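Local structure of DUF6836 domain-containing protein (Clostridium leptum, 4PW1) at residues 53-62 with 106-114; 124-132 with 238-246. The protein is of unknown function but folds into a nine-stranded antiparallel beta sheet surrounded by alpha helices. All blocks are in the same frame, centred on the assembly; numbering follows the deposited sequence. Where two conformers were deposited one is given.

Both contacts set a helix against the same antiparallel sheet, in which strands 106-114 and 244-251 are neighbours. Contact 1 is the deeper one, its centre about 7 Å from the centre of the chain; there the end of helix 44-58 lies on F110 and Y112 of the middle strand. Contact 2, about 15 Å out and partly buried, seats helix 122-141 against the hairpin of strands 233-239 and 244-251. Rings meet helix backbone and leucine in the first; in the second L132 and A128 meet the Y238 ring and P240, with F245 beside L132. The two meet at R244, whose NH2 lies 2.9 Å from G58 O, and where Y112 N pairs with V246 O.

Contact 1: 53-62 with 106-114; sequences SVRILGGGSW and GLCYFSYVN
Y112 lays one face of its ring under the CA of G58, which sits over the ring centre, 3.5 Å from the centroid. This is helix-on-sheet packing: residues 53-58, the end of helix 44-58, widened into a pi-type turn at 54-58, cross the middle strand 106-114 at -74°. Without a side chain, G58 lets its CA settle directly on the tyrosine. CG of Y112 stands anti to the backbone N (chi1 -178°), which sends the ring out from the strand toward the helix. F110, with the same first torsion, does likewise two residues earlier and takes L57 CB over one face, offset toward the rim, with L57 CB and F110 CE1 3.6 Å apart. L57 CD1 reaches on to L107 CD2, and S53 CB packs by F110 CE2. Beyond the helix, G59 turns the chain with positive phi, and W62 comes back from the opposite direction to Y112, its indole NH bonded to T89 O. Y96 stacks with the Y112 ring, while R244 NH2 donates a hydrogen bond to G58 O. At the far end of the tyrosine, OH meets the indole edge, 3.2 Å from W62 CH2.

Contact 2: 124-132 with 238-246; sequences EMDQALGKL and YSPIEERFV
A beta hairpin, strands 233-239 and 244-251 of the central sheet, meets helix 122-141 here through the end of its first strand, the turn that follows and F245 of the second strand. L132 and Y238 run alongside one another, pointing opposite ways: CD1 of L132 lies over one face of the tyrosine ring, offset toward the rim, 3.9 Å from its centroid, while CD2 packs against Y238 CG and CD2. The same L132 CD1 also touches F245 CZ at 3.6 Å, so one methyl is shared by two rings; F174 meets the F245 ring edge-to-face from helix 173-190. A turn of helix earlier, A128 comes nearest the hairpin. Its CB rests on P240 CB at 3.5 Å and lies in the plane of the Y238 ring at the edge, 3.9 Å from CE2. Met over a face and at an edge, the tyrosine ring is probably limited in its rotation. M125, a selenomethionine, bends at chi2 (-88°) and brings SE to 3.9 Å from P240 CG, beside I222 of the adjoining strand.

The turn holds its own shape. S239 OG accepts the N-H of E242 at 2.9 Å, nearly straight at 173°, forming an ST motif, and E243 with R244 makes a G1 beta bulge opposite S239. R244 grips E242 OE1 side-on through NE and NH2, with the carboxylate oxygen in the guanidinium plane. Between helix and hairpin the attraction is apolar. K131 NZ pairs with D135 on its own helix. Y238 OH is buried with no polar partner, which implies that shape and dispersion, more than polar bonding, hold this tyrosine against the helix.

Contact 1: 53-62 with 106-114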
loop_
_atom_site.group_PDB
_atom_site.type_symbol
_atom_site.label_atom_id
_atom_site.label_comp_id
_atom_site.label_asym_id
_atom_site.label_seq_id
_atom_site.Cartn_x
_atom_site.Cartn_y
_atom_site.Cartn_z
ATOM N N SER B 53 -15.044 1.785 -22.029
ATOM C CA SER B 53 -14.126 2.396 -21.036
ATOM C C SER B 53 -12.691 2.479 -21.553
ATOM O O SER B 53 -12.025 3.524 -21.430
ATOM C CB SER B 53 -14.162 1.613 -19.745
ATOM O OG SER B 53 -15.462 1.681 -19.156
ATOM N N VAL B 54 -12.218 1.399 -22.170
ATOM C CA VAL B 54 -10.894 1.376 -22.776
ATOM C C VAL B 54 -10.760 2.499 -23.807
ATOM O O VAL B 54 -9.799 3.298 -23.746
ATOM C CB VAL B 54 -10.571 0.012 -23.417
ATOM C CG1 VAL B 54 -9.281 0.066 -24.241
ATOM C CG2 VAL B 54 -10.500 -1.091 -22.352
ATOM N N ARG B 55 -11.716 2.613 -24.733
ATOM C CA ARG B 55 -11.628 3.661 -25.756
ATOM C C ARG B 55 -11.756 5.096 -25.221
ATOM O O ARG B 55 -11.039 5.996 -25.661
ATOM C CB ARG B 55 -12.671 3.441 -26.869
ATOM C CG ARG B 55 -12.396 2.244 -27.776
ATOM C CD ARG B 55 -13.366 2.259 -28.957
ATOM N NE ARG B 55 -14.697 1.870 -28.504
ATOM C CZ ARG B 55 -15.142 0.618 -28.471
ATOM N NH1 ARG B 55 -14.381 -0.414 -28.811
ATOM N NH2 ARG B 55 -16.347 0.374 -28.016
ATOM N N ILE B 56 -12.679 5.318 -24.302
ATOM C CA ILE B 56 -13.017 6.683 -23.879
ATOM C C ILE B 56 -12.168 7.146 -22.685
ATOM O O ILE B 56 -11.686 8.278 -22.667
ATOM C CB ILE B 56 -14.511 6.772 -23.576
ATOM C CG1 ILE B 56 -15.308 6.590 -24.877
ATOM C CG2 ILE B 56 -14.838 8.078 -22.910
ATOM C CD1 ILE B 56 -16.791 6.366 -24.664
ATOM N N LEU B 57 -11.978 6.294 -21.687
ATOM C CA LEU B 57 -11.098 6.666 -20.553
ATOM C C LEU B 57 -9.639 6.492 -20.926
ATOM O O LEU B 57 -8.801 7.335 -20.588
ATOM C CB LEU B 57 -11.398 5.858 -19.277
ATOM C CG LEU B 57 -12.840 5.906 -18.773
ATOM C CD1 LEU B 57 -13.009 5.148 -17.474
ATOM C CD2 LEU B 57 -13.300 7.344 -18.589
ATOM N N GLY B 58 -9.320 5.414 -21.629
ATOM C CA GLY B 58 -7.920 5.110 -21.967
ATOM C C GLY B 58 -7.481 5.876 -23.202
ATOM O O GLY B 58 -6.518 6.606 -23.198
ATOM N N GLY B 59 -8.224 5.706 -24.270
ATOM C CA GLY B 59 -8.009 6.470 -25.467
ATOM C C GLY B 59 -7.600 5.627 -26.650
ATOM O O GLY B 59 -7.332 6.192 -27.693
ATOM N N GLY B 60 -7.571 4.297 -26.576
ATOM C CA GLY B 60 -7.109 3.586 -27.786
ATOM C C GLY B 60 -8.189 3.479 -28.860
ATOM O O GLY B 60 -9.323 3.914 -28.650
ATOM N N SER B 61 -7.855 2.904 -29.999
ATOM C CA SER B 61 -8.817 2.805 -31.095
ATOM C C SER B 61 -9.384 1.405 -31.317
ATOM O O SER B 61 -10.139 1.198 -32.275
ATOM C CB SER B 61 -8.123 3.222 -32.383
ATOM O OG SER B 61 -6.991 2.386 -32.558
ATOM N N TRP B 62 -9.034 0.427 -30.485
ATOM C CA TRP B 62 -9.471 -0.949 -30.769
ATOM C C TRP B 62 -10.995 -1.015 -30.873
ATOM O O TRP B 62 -11.721 -0.386 -30.087
ATOM C CB TRP B 62 -9.041 -1.940 -29.681
ATOM C CG TRP B 62 -7.584 -1.926 -29.386
ATOM C CD1 TRP B 62 -6.607 -2.646 -29.994
ATOM C CD2 TRP B 62 -6.940 -1.100 -28.406
ATOM N NE1 TRP B 62 -5.388 -2.356 -29.408
ATOM C CE2 TRP B 62 -5.575 -1.407 -28.436
ATOM C CE3 TRP B 62 -7.404 -0.140 -27.488
ATOM C CZ2 TRP B 62 -4.646 -0.761 -27.611
ATOM C CZ3 TRP B 62 -6.495 0.478 -26.652
ATOM C CH2 TRP B 62 -5.122 0.175 -26.732
ATOM N N GLY B 106 -20.896 0.095 -9.032
ATOM C CA GLY B 106 -20.472 0.329 -10.426
ATOM C C GLY B 106 -18.966 0.274 -10.592
ATOM O O GLY B 106 -18.285 -0.539 -9.948
ATOM N N LEU B 107 -18.450 1.097 -11.506
ATOM C CA LEU B 107 -17.035 1.092 -11.835
ATOM C C LEU B 107 -16.283 1.755 -10.707
ATOM O O LEU B 107 -16.459 2.930 -10.460
ATOM C CB LEU B 107 -16.752 1.838 -13.148
ATOM C CG LEU B 107 -15.292 1.871 -13.600
ATOM C CD1 LEU B 107 -14.815 0.450 -13.974
ATOM C CD2 LEU B 107 -15.108 2.781 -14.801
ATOM N N CYS B 108 -15.447 0.988 -10.024
ATOM C CA CYS B 108 -14.696 1.503 -8.865
ATOM C C CYS B 108 -13.194 1.530 -9.095
ATOM O O CYS B 108 -12.451 2.028 -8.268
ATOM C CB CYS B 108 -15.037 0.670 -7.623
ATOM S SG CYS B 108 -14.693 -1.099 -7.727
ATOM N N TYR B 109 -12.741 0.953 -10.208
ATOM C CA TYR B 109 -11.350 0.949 -10.555
ATOM C C TYR B 109 -11.163 0.840 -12.061
ATOM O O TYR B 109 -11.789 0.026 -12.699
ATOM C CB TYR B 109 -10.577 -0.153 -9.808
ATOM C CG TYR B 109 -9.086 -0.081 -10.055
ATOM C CD1 TYR B 109 -8.547 -0.463 -11.296
ATOM C CD2 TYR B 109 -8.233 0.435 -9.110
ATOM C CE1 TYR B 109 -7.200 -0.346 -11.540
ATOM C CE2 TYR B 109 -6.870 0.570 -9.348
ATOM C CZ TYR B 109 -6.373 0.169 -10.542
ATOM O OH TYR B 109 -5.060 0.309 -10.787
ATOM N N PHE B 110 -10.324 1.723 -12.610
ATOM C CA PHE B 110 -9.882 1.675 -13.997
ATOM C C PHE B 110 -8.431 2.143 -14.086
ATOM O O PHE B 110 -8.091 3.144 -13.507
ATOM C CB PHE B 110 -10.734 2.613 -14.854
ATOM C CG PHE B 110 -10.291 2.672 -16.290
ATOM C CD1 PHE B 110 -9.335 3.573 -16.708
ATOM C CD2 PHE B 110 -10.820 1.801 -17.220
ATOM C CE1 PHE B 110 -8.926 3.612 -18.035
ATOM C CE2 PHE B 110 -10.386 1.807 -18.523
ATOM C CZ PHE B 110 -9.436 2.712 -18.938
ATOM N N SER B 111 -7.579 1.441 -14.818
ATOM C CA SER B 111 -6.288 1.992 -15.161
ATOM C C SER B 111 -5.822 1.457 -16.518
ATOM O O SER B 111 -6.057 0.261 -16.884
ATOM C CB SER B 111 -5.258 1.672 -14.056
ATOM O OG SER B 111 -4.918 0.297 -14.123
ATOM N N TYR B 112 -5.142 2.340 -17.245
ATOM C CA TYR B 112 -4.674 2.130 -18.598
ATOM C C TYR B 112 -3.218 2.581 -18.653
ATOM O O TYR B 112 -2.935 3.769 -18.720
ATOM C CB TYR B 112 -5.538 2.994 -19.501
ATOM C CG TYR B 112 -5.299 2.938 -20.984
ATOM C CD1 TYR B 112 -5.854 1.931 -21.758
ATOM C CD2 TYR B 112 -4.617 3.954 -21.624
ATOM C CE1 TYR B 112 -5.686 1.919 -23.140
ATOM C CE2 TYR B 112 -4.443 3.957 -23.004
ATOM C CZ TYR B 112 -5.000 2.944 -23.763
ATOM O OH TYR B 112 -4.837 2.953 -25.107
ATOM N N VAL B 113 -2.292 1.631 -18.589
ATOM C CA VAL B 113 -0.920 1.938 -18.263
ATOM C C VAL B 113 0.013 1.432 -19.340
ATOM O O VAL B 113 0.098 0.223 -19.622
ATOM C CB VAL B 113 -0.502 1.407 -16.860
ATOM C CG1 VAL B 113 0.994 1.681 -16.595
ATOM C CG2 VAL B 113 -1.318 2.032 -15.758
ATOM N N ASN B 114 0.717 2.367 -19.970
ATOM C CA ASN B 114 1.695 2.017 -21.009
ATOM C C ASN B 114 2.899 1.333 -20.337
ATOM O O ASN B 114 3.532 1.908 -19.499
ATOM C CB ASN B 114 2.095 3.293 -21.704
ATOM C CG ASN B 114 3.220 3.138 -22.712
ATOM O OD1 ASN B 114 3.818 2.096 -22.942
ATOM N ND2 ASN B 114 3.516 4.232 -23.309
#

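Contact 2: 124-132 with 238-246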
loop_
_atom_site.group_PDB
_atom_site.type_symbol
_atom_site.label_atom_id
_atom_site.label_comp_id
_atom_site.label_asym_id
_atom_site.label_seq_id
_atom_site.Cartn_x
_atom_site.Cartn_y
_atom_site.Cartn_z
ATOM N N GLU B 124 11.145 15.856 -13.205
ATOM C CA GLU B 124 9.900 15.720 -13.955
ATOM C C GLU B 124 8.754 15.427 -13.018
ATOM O O GLU B 124 7.663 15.917 -13.226
ATOM C CB GLU B 124 10.021 14.608 -15.007
ATOM C CG GLU B 124 10.930 15.020 -16.162
ATOM C CD GLU B 124 11.245 13.891 -17.129
ATOM O OE1 GLU B 124 11.232 12.713 -16.744
ATOM O OE2 GLU B 124 11.497 14.185 -18.305
HETATM N N MSE B 125 9.006 14.611 -11.987
HETATM C CA MSE B 125 7.983 14.294 -10.995
HETATM C C MSE B 125 7.581 15.552 -10.283
HETATM O O MSE B 125 6.395 15.802 -10.098
HETATM C CB MSE B 125 8.414 13.214 -10.010
HETATM C CG MSE B 125 8.318 11.864 -10.687
HETATM SE SE MSE B 125 6.507 11.171 -10.450
HETATM C CE MSE B 125 7.115 9.356 -10.865
ATOM N N ASP B 126 8.560 16.349 -9.873
ATOM C CA ASP B 126 8.264 17.583 -9.163
ATOM C C ASP B 126 7.482 18.563 -10.054
ATOM O O ASP B 126 6.526 19.161 -9.584
ATOM C CB ASP B 126 9.529 18.244 -8.599
ATOM C CG ASP B 126 10.083 17.505 -7.381
ATOM O OD1 ASP B 126 9.376 16.649 -6.771
ATOM O OD2 ASP B 126 11.250 17.779 -7.026
ATOM N N GLN B 127 7.907 18.737 -11.300
ATOM C CA GLN B 127 7.178 19.563 -12.266
ATOM C C GLN B 127 5.763 19.053 -12.460
ATOM O O GLN B 127 4.838 19.827 -12.532
ATOM C CB GLN B 127 7.873 19.566 -13.630
ATOM C CG GLN B 127 9.226 20.244 -13.655
ATOM C CD GLN B 127 10.066 19.776 -14.827
ATOM O OE1 GLN B 127 9.542 19.407 -15.879
ATOM N NE2 GLN B 127 11.371 19.778 -14.645
ATOM N N ALA B 128 5.606 17.735 -12.571
ATOM C CA ALA B 128 4.261 17.141 -12.752
ATOM C C ALA B 128 3.382 17.463 -11.553
ATOM O O ALA B 128 2.215 17.828 -11.701
ATOM C CB ALA B 128 4.339 15.640 -12.927
ATOM N N LEU B 129 3.948 17.358 -10.362
ATOM C CA LEU B 129 3.191 17.697 -9.176
ATOM C C LEU B 129 2.797 19.189 -9.175
ATOM O O LEU B 129 1.647 19.547 -8.838
ATOM C CB LEU B 129 3.953 17.341 -7.927
ATOM C CG LEU B 129 3.203 17.595 -6.625
ATOM C CD1 LEU B 129 1.980 16.711 -6.528
ATOM C CD2 LEU B 129 4.112 17.370 -5.426
ATOM N N GLY B 130 3.721 20.062 -9.570
ATOM C CA GLY B 130 3.393 21.478 -9.763
ATOM C C GLY B 130 2.241 21.706 -10.755
ATOM O O GLY B 130 1.331 22.471 -10.490
ATOM N N LYS B 131 2.274 21.055 -11.903
ATOM C CA LYS B 131 1.206 21.213 -12.891
ATOM C C LYS B 131 -0.135 20.748 -12.278
ATOM O O LYS B 131 -1.183 21.419 -12.416
ATOM C CB LYS B 131 1.567 20.467 -14.193
ATOM C CG LYS B 131 0.554 20.563 -15.348
ATOM C CD LYS B 131 0.307 21.997 -15.857
ATOM C CE LYS B 131 -0.478 22.021 -17.175
ATOM N NZ LYS B 131 -1.618 21.038 -17.193
ATOM N N LEU B 132 -0.098 19.619 -11.591
ATOM C CA LEU B 132 -1.282 19.047 -10.976
ATOM C C LEU B 132 -1.894 19.991 -9.973
ATOM O O LEU B 132 -3.112 20.229 -9.981
ATOM C CB LEU B 132 -0.893 17.725 -10.331
ATOM C CG LEU B 132 -1.876 16.589 -10.259
ATOM C CD1 LEU B 132 -2.685 16.412 -11.530
ATOM C CD2 LEU B 132 -1.086 15.344 -9.903
ATOM N N TYR B 238 -2.093 9.623 -11.872
ATOM C CA TYR B 238 -1.553 10.573 -12.832
ATOM C C TYR B 238 -0.236 10.090 -13.402
ATOM O O TYR B 238 0.668 9.708 -12.639
ATOM C CB TYR B 238 -1.368 11.922 -12.165
ATOM C CG TYR B 238 -0.961 13.054 -13.085
ATOM C CD1 TYR B 238 -1.907 13.694 -13.894
ATOM C CD2 TYR B 238 0.342 13.549 -13.090
ATOM C CE1 TYR B 238 -1.563 14.764 -14.683
ATOM C CE2 TYR B 238 0.692 14.627 -13.892
ATOM C CZ TYR B 238 -0.267 15.222 -14.691
ATOM O OH TYR B 238 0.052 16.301 -15.475
ATOM N N SER B 239 -0.138 10.119 -14.730
ATOM C CA SER B 239 1.112 9.879 -15.423
ATOM C C SER B 239 1.859 11.211 -15.678
ATOM O O SER B 239 1.348 12.090 -16.385
ATOM C CB SER B 239 0.868 9.204 -16.749
ATOM O OG SER B 239 2.032 9.286 -17.532
ATOM N N PRO B 240 3.057 11.374 -15.090
ATOM C CA PRO B 240 3.855 12.563 -15.366
ATOM C C PRO B 240 4.390 12.556 -16.808
ATOM O O PRO B 240 4.621 13.593 -17.358
ATOM C CB PRO B 240 5.002 12.476 -14.337
ATOM C CG PRO B 240 5.141 11.010 -14.093
ATOM C CD PRO B 240 3.717 10.505 -14.111
ATOM N N ILE B 241 4.513 11.395 -17.437
ATOM C CA ILE B 241 4.955 11.339 -18.815
ATOM C C ILE B 241 3.823 11.830 -19.754
ATOM O O ILE B 241 4.052 12.707 -20.592
ATOM C CB ILE B 241 5.372 9.912 -19.191
ATOM C CG1 ILE B 241 6.452 9.386 -18.213
ATOM C CG2 ILE B 241 5.845 9.872 -20.625
ATOM C CD1 ILE B 241 7.651 10.298 -18.061
ATOM N N GLU B 242 2.618 11.277 -19.598
ATOM C CA GLU B 242 1.473 11.673 -20.428
ATOM C C GLU B 242 0.813 12.954 -19.999
ATOM O O GLU B 242 0.011 13.499 -20.736
ATOM C CB GLU B 242 0.421 10.569 -20.497
ATOM C CG GLU B 242 1.006 9.232 -20.949
ATOM C CD GLU B 242 -0.054 8.185 -21.339
ATOM O OE1 GLU B 242 -1.263 8.525 -21.415
ATOM O OE2 GLU B 242 0.314 7.007 -21.517
ATOM N N GLU B 243 1.126 13.432 -18.803
ATOM C CA GLU B 243 0.474 14.611 -18.236
ATOM C C GLU B 243 -1.060 14.485 -18.227
ATOM O O GLU B 243 -1.787 15.410 -18.570
ATOM C CB GLU B 243 0.935 15.870 -18.955
ATOM C CG GLU B 243 2.448 16.065 -18.837
ATOM C CD GLU B 243 2.858 17.500 -19.134
ATOM O OE1 GLU B 243 2.896 17.861 -20.318
ATOM O OE2 GLU B 243 3.065 18.274 -18.177
ATOM N N ARG B 244 -1.538 13.335 -17.782
ATOM C CA ARG B 244 -2.954 13.155 -17.602
ATOM C C ARG B 244 -3.235 12.023 -16.635
ATOM O O ARG B 244 -2.337 11.227 -16.302
ATOM C CB ARG B 244 -3.618 12.848 -18.940
ATOM C CG ARG B 244 -3.103 11.606 -19.612
ATOM C CD ARG B 244 -4.253 10.983 -20.374
ATOM N NE ARG B 244 -3.856 9.760 -21.010
ATOM C CZ ARG B 244 -4.693 8.791 -21.396
ATOM N NH1 ARG B 244 -6.009 8.907 -21.228
ATOM N NH2 ARG B 244 -4.191 7.682 -21.944
ATOM N N PHE B 245 -4.472 11.973 -16.174
ATOM C CA PHE B 245 -4.937 10.866 -15.381
ATOM C C PHE B 245 -5.149 9.618 -16.232
ATOM O O PHE B 245 -5.793 9.663 -17.284
ATOM C CB PHE B 245 -6.182 11.264 -14.608
ATOM C CG PHE B 245 -5.926 12.290 -13.541
ATOM C CD1 PHE B 245 -5.080 12.001 -12.471
ATOM C CD2 PHE B 245 -6.557 13.521 -13.568
ATOM C CE1 PHE B 245 -4.866 12.947 -11.475
ATOM C CE2 PHE B 245 -6.338 14.461 -12.592
ATOM C CZ PHE B 245 -5.475 14.196 -11.541
ATOM N N VAL B 246 -4.521 8.510 -15.830
ATOM C CA VAL B 246 -4.646 7.266 -16.567
ATOM C C VAL B 246 -5.481 6.231 -15.831
ATOM O O VAL B 246 -5.623 5.111 -16.279
ATOM C CB VAL B 246 -3.274 6.686 -16.963
ATOM C CG1 VAL B 246 -2.555 7.653 -17.893
ATOM C CG2 VAL B 246 -2.437 6.412 -15.726
#